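PDB 1ZX5: mannosephosphate isomerase, putative from Archaeoglobus fulgidus, which probably catalyses the reversible conversion of D-mannose 6-phosphate to D-fructose 6-phosphate as a zinc-dependent isomerase of the type 1 family. Local coordinates for residues 7-12 against 267-272; 14-19 against 36-41. All blocks are in the same frame, centred on the assembly; numbering follows the deposited sequence.

Contact 1 (7-12 against 267-272); sequences FIFQAQ and ADLHRG
The backbone carbonyl oxygen of Asp268 is met by two carbons at the far end of the Phe9 ring, CZ at 3.4 Å and CE1 at 3.5 Å. It is the one polar atom that the ring touches across this contact, and everything else between 7-12 and 267-272 is carbon against carbon. CG of Phe9 lies anti to the carbonyl carbon (chi1 -65°), and the ring reaches out from there to strand 266-269. Its edge takes two methyl groups near the ring plane. Ala267 CB is 3.8 Å from Phe9 CZ, and Leu269 CD1 is 3.9 Å from Phe9 CE1. Leucine suits this place because it is branched at its end: its CG is anti to the backbone N (chi1 -171°), and the branch brings CD1 closer to Phe9 than the start of the side chain would suggest. Ala267 is small enough to be shared, since the same CB also approaches Phe7, 3.9 Å from CD2 of that ring.

The receiving part of the fold is the C-terminal cupin domain, a pair of antiparallel sheets, and the N-terminal segment lies along one side of it. Strand 266-269 is outermost in one sheet and 274-277 in the other. Phe7 and Phe9 touch both strands, since they also pack on Cys275, and Phe7 adds Val277 and an edge-to-face meeting with Phe284. Backbone atoms there are bonded elsewhere: Ala267 and Leu269 pair with strand 259-262, Phe9 with Leu53, and Ile8 with Leu276. The two backbones are not paired with each other; CA of Phe7 is 7.2 Å from CA of Ala267, a spacing that phenylalanine rings are long enough to span. The carboxylate of Asp268, by contrast, is engaged by the hydroxyl of Tyr258.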
loop_
_atom_site.group_PDB
_atom_site.type_symbol
_atom_site.label_atom_id
_atom_site.label_comp_id
_atom_site.label_asym_id
_atom_site.label_seq_id
_atom_site.Cartn_x
_atom_site.Cartn_y
_atom_site.Cartn_z
ATOM N N PHE A 7 12.518 -16.395 -2.239
ATOM C CA PHE A 7 12.362 -15.088 -2.840
ATOM C C PHE A 7 11.706 -15.177 -4.212
ATOM O O PHE A 7 12.266 -15.758 -5.147
ATOM C CB PHE A 7 13.721 -14.375 -2.935
ATOM C CG PHE A 7 14.540 -14.444 -1.667
ATOM C CD1 PHE A 7 14.073 -13.872 -0.482
ATOM C CD2 PHE A 7 15.771 -15.085 -1.660
ATOM C CE1 PHE A 7 14.826 -13.946 0.692
ATOM C CE2 PHE A 7 16.530 -15.159 -0.495
ATOM C CZ PHE A 7 16.054 -14.582 0.683
ATOM N N ILE A 8 10.510 -14.602 -4.309
ATOM C CA ILE A 8 9.733 -14.604 -5.534
ATOM C C ILE A 8 9.677 -13.175 -6.066
ATOM O O ILE A 8 9.399 -12.236 -5.321
ATOM C CB ILE A 8 8.323 -15.208 -5.310
ATOM C CG1 ILE A 8 8.452 -16.690 -4.908
ATOM C CG2 ILE A 8 7.418 -15.019 -6.558
ATOM C CD1 ILE A 8 7.164 -17.324 -4.359
ATOM N N PHE A 9 9.973 -13.026 -7.351
ATOM C CA PHE A 9 10.060 -11.719 -7.986
ATOM C C PHE A 9 8.925 -11.543 -8.988
ATOM O O PHE A 9 8.372 -12.531 -9.464
ATOM C CB PHE A 9 11.441 -11.564 -8.637
ATOM C CG PHE A 9 12.557 -11.557 -7.633
ATOM C CD1 PHE A 9 12.896 -10.385 -6.964
ATOM C CD2 PHE A 9 13.230 -12.738 -7.306
ATOM C CE1 PHE A 9 13.905 -10.376 -6.010
ATOM C CE2 PHE A 9 14.238 -12.737 -6.345
ATOM C CZ PHE A 9 14.575 -11.555 -5.694
ATOM N N GLN A 10 8.558 -10.299 -9.289
ATOM C CA GLN A 10 7.626 -10.050 -10.399
ATOM C C GLN A 10 8.345 -10.281 -11.707
ATOM O O GLN A 10 9.480 -9.844 -11.863
ATOM C CB GLN A 10 7.064 -8.623 -10.389
ATOM C CG GLN A 10 6.069 -8.392 -9.291
ATOM C CD GLN A 10 5.168 -7.196 -9.525
ATOM O OE1 GLN A 10 5.537 -6.204 -10.161
ATOM N NE2 GLN A 10 3.989 -7.275 -8.982
ATOM N N ALA A 11 7.675 -10.961 -12.631
ATOM C CA ALA A 11 8.183 -11.199 -13.985
ATOM C C ALA A 11 8.160 -9.935 -14.861
ATOM O O ALA A 11 9.034 -9.744 -15.712
ATOM C CB ALA A 11 7.375 -12.300 -14.641
ATOM N N GLN A 12 7.142 -9.098 -14.655
ATOM C CA GLN A 12 6.949 -7.855 -15.407
ATOM C C GLN A 12 6.382 -6.787 -14.480
ATOM O O GLN A 12 5.729 -7.108 -13.485
ATOM C CB GLN A 12 6.030 -8.065 -16.638
ATOM C CG GLN A 12 4.711 -8.802 -16.378
ATOM C CD GLN A 12 3.743 -8.798 -17.572
ATOM O OE1 GLN A 12 4.118 -9.107 -18.705
ATOM N NE2 GLN A 12 2.486 -8.455 -17.309
ATOM N N ALA A 267 19.713 -14.417 -3.832
ATOM C CA ALA A 267 19.116 -13.534 -4.823
ATOM C C ALA A 267 19.580 -12.120 -4.519
ATOM O O ALA A 267 20.362 -11.904 -3.601
ATOM C CB ALA A 267 17.597 -13.618 -4.770
ATOM N N ASP A 268 19.122 -11.152 -5.292
ATOM C CA ASP A 268 19.376 -9.769 -4.911
ATOM C C ASP A 268 18.160 -8.890 -5.156
ATOM O O ASP A 268 17.183 -9.324 -5.766
ATOM C CB ASP A 268 20.663 -9.220 -5.552
ATOM C CG ASP A 268 20.577 -9.091 -7.073
ATOM O OD1 ASP A 268 19.549 -9.428 -7.680
ATOM O OD2 ASP A 268 21.575 -8.634 -7.669
ATOM N N LEU A 269 18.205 -7.665 -4.646
ATOM C CA LEU A 269 17.079 -6.757 -4.773
ATOM C C LEU A 269 17.582 -5.325 -4.961
ATOM O O LEU A 269 18.325 -4.798 -4.126
ATOM C CB LEU A 269 16.164 -6.873 -3.540
ATOM C CG LEU A 269 14.807 -6.155 -3.586
ATOM C CD1 LEU A 269 13.915 -6.730 -4.672
ATOM C CD2 LEU A 269 14.131 -6.232 -2.222
ATOM N N HIS A 270 17.173 -4.704 -6.064
ATOM C CA HIS A 270 17.541 -3.321 -6.360
ATOM C C HIS A 270 16.512 -2.369 -5.803
ATOM O O HIS A 270 15.338 -2.737 -5.662
ATOM C CB HIS A 270 17.647 -3.116 -7.881
ATOM C CG HIS A 270 18.783 -3.850 -8.503
ATOM N ND1 HIS A 270 19.977 -3.240 -8.819
ATOM C CD2 HIS A 270 18.916 -5.150 -8.861
ATOM C CE1 HIS A 270 20.803 -4.133 -9.338
ATOM N NE2 HIS A 270 20.180 -5.298 -9.383
ATOM N N ARG A 271 16.970 -1.159 -5.463
ATOM C CA ARG A 271 16.107 -0.043 -5.081
ATOM C C ARG A 271 14.926 0.067 -6.065
ATOM O O ARG A 271 15.136 0.078 -7.276
ATOM C CB ARG A 271 16.932 1.261 -5.057
ATOM C CG ARG A 271 16.128 2.587 -5.153
ATOM C CD ARG A 271 17.077 3.787 -5.339
ATOM N NE ARG A 271 16.466 4.930 -6.036
ATOM C CZ ARG A 271 16.354 5.027 -7.362
ATOM N NH1 ARG A 271 15.786 6.100 -7.905
ATOM N NH2 ARG A 271 16.795 4.050 -8.156
ATOM N N GLY A 272 13.703 0.157 -5.557
ATOM C CA GLY A 272 12.536 0.315 -6.422
ATOM C C GLY A 272 11.794 -0.973 -6.729
ATOM O O GLY A 272 10.741 -0.954 -7.398
#

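Contact 2 (14-19 against 36-41); sequences NLVERP and IGESWE
A classic beta bulge interrupts the antiparallel pairing of strand 15-17, at one border of the six-stranded sheet that holds strands 85-92 and 181-188, with strand 36-41. Val16 faces both Gly37 and Glu38, and its carbonyl oxygen accepts from the two amides: Gly37 N at 2.9 Å, and Glu38 N at a longer 3.3 Å. Val16 N returns a bond to Glu38 O, while Trp40 N gives Asn14 O one of 2.8 Å. Having no side chain, Gly37 lets the aliphatic start of Arg18 lie against its backbone, CG 3.7 Å from Gly37 CA.

A bend at chi2 (-69°) sets CD of Arg18, and the guanidinium beyond it meets Glu38. NE (2.8 Å) and NH2 (2.9 Å) both grip OE2 of Glu38 side-on, in the guanidinium plane but from one face of the carboxylate, whose plane is turned 49° from that of the guanidinium. Val16 CG1 sits over the centre of the guanidinium, while its other methyl, CG2, lies 3.5 Å from Trp40 NE1; a beta-branched residue can thus serve both neighbours at once. That indole N-H points to the remaining carboxylate oxygen, Glu38 OE1, which also has a salt bridge from Arg88.

The side chain of Asn14 crosses that of Trp40, its ND2 near Trp40 CB, and ND2 bonds to the carbonyl of Arg48. Leu15 CD2 and Ser39 CB meet on the sheet face that helix 24-28 covers through Ile25; there a water links Asn14 N to Ser39 OG, and that hydroxyl also bonds Glu41. Arg18 holds OE2 of the buried Glu38 with two N-H groups while Trp40 and Arg88 hold OE1, so the rotation of the carboxylate is fixed from both oxygens.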
loop_
_atom_site.group_PDB
_atom_site.type_symbol
_atom_site.label_atom_id
_atom_site.label_comp_id
_atom_site.label_asym_id
_atom_site.label_seq_id
_atom_site.Cartn_x
_atom_site.Cartn_y
_atom_site.Cartn_z
ATOM N N ASN A 14 3.899 -3.861 -13.171
ATOM C CA ASN A 14 2.454 -3.736 -13.144
ATOM C C ASN A 14 2.115 -2.272 -12.831
ATOM O O ASN A 14 1.821 -1.914 -11.690
ATOM C CB ASN A 14 1.870 -4.715 -12.111
ATOM C CG ASN A 14 0.354 -4.882 -12.231
ATOM O OD1 ASN A 14 -0.283 -4.284 -13.101
ATOM N ND2 ASN A 14 -0.230 -5.684 -11.338
ATOM N N LEU A 15 2.167 -1.437 -13.865
ATOM C CA LEU A 15 2.058 0.019 -13.724
ATOM C C LEU A 15 0.690 0.536 -14.131
ATOM O O LEU A 15 0.006 -0.087 -14.939
ATOM C CB LEU A 15 3.146 0.731 -14.544
ATOM C CG LEU A 15 4.581 0.219 -14.322
ATOM C CD1 LEU A 15 5.591 0.990 -15.206
ATOM C CD2 LEU A 15 4.972 0.267 -12.818
ATOM N N VAL A 16 0.306 1.677 -13.555
ATOM C CA VAL A 16 -0.975 2.329 -13.839
ATOM C C VAL A 16 -0.717 3.785 -14.196
ATOM O O VAL A 16 -0.132 4.530 -13.404
ATOM C CB VAL A 16 -1.966 2.251 -12.623
ATOM C CG1 VAL A 16 -3.348 2.772 -13.000
ATOM C CG2 VAL A 16 -2.072 0.807 -12.094
ATOM N N GLU A 17 -1.156 4.171 -15.392
ATOM C CA GLU A 17 -1.099 5.556 -15.861
ATOM C C GLU A 17 -2.135 6.403 -15.138
ATOM O O GLU A 17 -3.291 5.998 -15.000
ATOM C CB GLU A 17 -1.305 5.628 -17.393
ATOM C CG GLU A 17 -0.190 4.883 -18.172
ATOM C CD GLU A 17 -0.442 4.748 -19.664
ATOM O OE1 GLU A 17 -1.188 5.562 -20.234
ATOM O OE2 GLU A 17 0.125 3.820 -20.287
ATOM N N ARG A 18 -1.715 7.568 -14.660
ATOM C CA ARG A 18 -2.608 8.493 -13.965
ATOM C C ARG A 18 -2.261 9.906 -14.389
ATOM O O ARG A 18 -1.076 10.213 -14.567
ATOM C CB ARG A 18 -2.461 8.388 -12.448
ATOM C CG ARG A 18 -2.857 7.067 -11.860
ATOM C CD ARG A 18 -4.370 6.823 -11.957
ATOM N NE ARG A 18 -4.713 5.667 -11.136
ATOM C CZ ARG A 18 -5.740 4.851 -11.357
ATOM N NH1 ARG A 18 -6.551 5.064 -12.384
ATOM N NH2 ARG A 18 -5.946 3.819 -10.545
ATOM N N PRO A 19 -3.280 10.770 -14.540
ATOM C CA PRO A 19 -2.992 12.145 -14.948
ATOM C C PRO A 19 -2.205 12.893 -13.866
ATOM O O PRO A 19 -1.436 13.799 -14.182
ATOM C CB PRO A 19 -4.392 12.764 -15.172
ATOM C CG PRO A 19 -5.331 11.933 -14.336
ATOM C CD PRO A 19 -4.729 10.529 -14.345
ATOM N N ILE A 36 2.873 8.111 -14.734
ATOM C CA ILE A 36 2.649 6.840 -14.060
ATOM C C ILE A 36 2.320 7.152 -12.609
ATOM O O ILE A 36 3.182 7.659 -11.866
ATOM C CB ILE A 36 3.894 5.903 -14.093
ATOM C CG1 ILE A 36 4.442 5.704 -15.526
ATOM C CG2 ILE A 36 3.598 4.583 -13.355
ATOM C CD1 ILE A 36 3.591 4.878 -16.466
ATOM N N GLY A 37 1.086 6.853 -12.200
ATOM C CA GLY A 37 0.676 7.119 -10.828
ATOM C C GLY A 37 0.934 5.996 -9.826
ATOM O O GLY A 37 1.070 6.262 -8.625
ATOM N N GLU A 38 0.987 4.742 -10.310
ATOM C CA GLU A 38 0.981 3.571 -9.434
ATOM C C GLU A 38 1.815 2.430 -9.980
ATOM O O GLU A 38 1.930 2.255 -11.184
ATOM C CB GLU A 38 -0.451 3.068 -9.180
ATOM C CG GLU A 38 -1.471 4.202 -8.962
ATOM C CD GLU A 38 -2.858 3.712 -8.596
ATOM O OE1 GLU A 38 -3.001 2.536 -8.169
ATOM O OE2 GLU A 38 -3.810 4.517 -8.742
ATOM N N SER A 39 2.401 1.664 -9.067
ATOM C CA SER A 39 2.975 0.365 -9.371
ATOM C C SER A 39 2.413 -0.627 -8.375
ATOM O O SER A 39 2.586 -0.441 -7.176
ATOM C CB SER A 39 4.497 0.386 -9.221
ATOM O OG SER A 39 4.980 -0.936 -9.329
ATOM N N TRP A 40 1.766 -1.676 -8.877
ATOM C CA TRP A 40 1.119 -2.687 -8.053
ATOM C C TRP A 40 2.089 -3.845 -7.871
ATOM O O TRP A 40 2.500 -4.488 -8.842
ATOM C CB TRP A 40 -0.200 -3.149 -8.701
ATOM C CG TRP A 40 -1.314 -2.085 -8.688
ATOM C CD1 TRP A 40 -1.155 -0.719 -8.711
ATOM C CD2 TRP A 40 -2.736 -2.316 -8.672
ATOM N NE1 TRP A 40 -2.384 -0.096 -8.696
ATOM C CE2 TRP A 40 -3.370 -1.047 -8.667
ATOM C CE3 TRP A 40 -3.534 -3.472 -8.655
ATOM C CZ2 TRP A 40 -4.766 -0.901 -8.646
ATOM C CZ3 TRP A 40 -4.925 -3.325 -8.630
ATOM C CH2 TRP A 40 -5.524 -2.049 -8.629
ATOM N N GLU A 41 2.485 -4.079 -6.621
ATOM C CA GLU A 41 3.538 -5.032 -6.308
ATOM C C GLU A 41 2.918 -6.304 -5.742
ATOM O O GLU A 41 2.385 -6.294 -4.638
ATOM C CB GLU A 41 4.519 -4.416 -5.298
ATOM C CG GLU A 41 5.056 -3.018 -5.674
ATOM C CD GLU A 41 6.212 -3.075 -6.670
ATOM O OE1 GLU A 41 7.032 -4.001 -6.589
ATOM O OE2 GLU A 41 6.317 -2.192 -7.539
HETATM O O HOH W 1 5.182 -3.186 -10.784
#

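How the contacts relate
The centre of contact 2 is about 12 Å from the centre of the chain, against about 17 Å for that of contact 1, and six of its ten touching residues are buried. It joins neighbouring strands of one sheet, so backbone bonds and a salt bridge to the buried Glu38 dominate. Contact 1 instead brings the N-terminal segment to a domain more than 200 residues further along the chain, and relies on apolar side chains between backbones set further apart, in a partly buried place. Contact 2 is nested within the loop that contact 1 closes, and strand 15-17 is the next strand after 9-10. The two meet directly where Gln10 NE2 probably hydrogen-bonds to Trp40 O (3.2 Å).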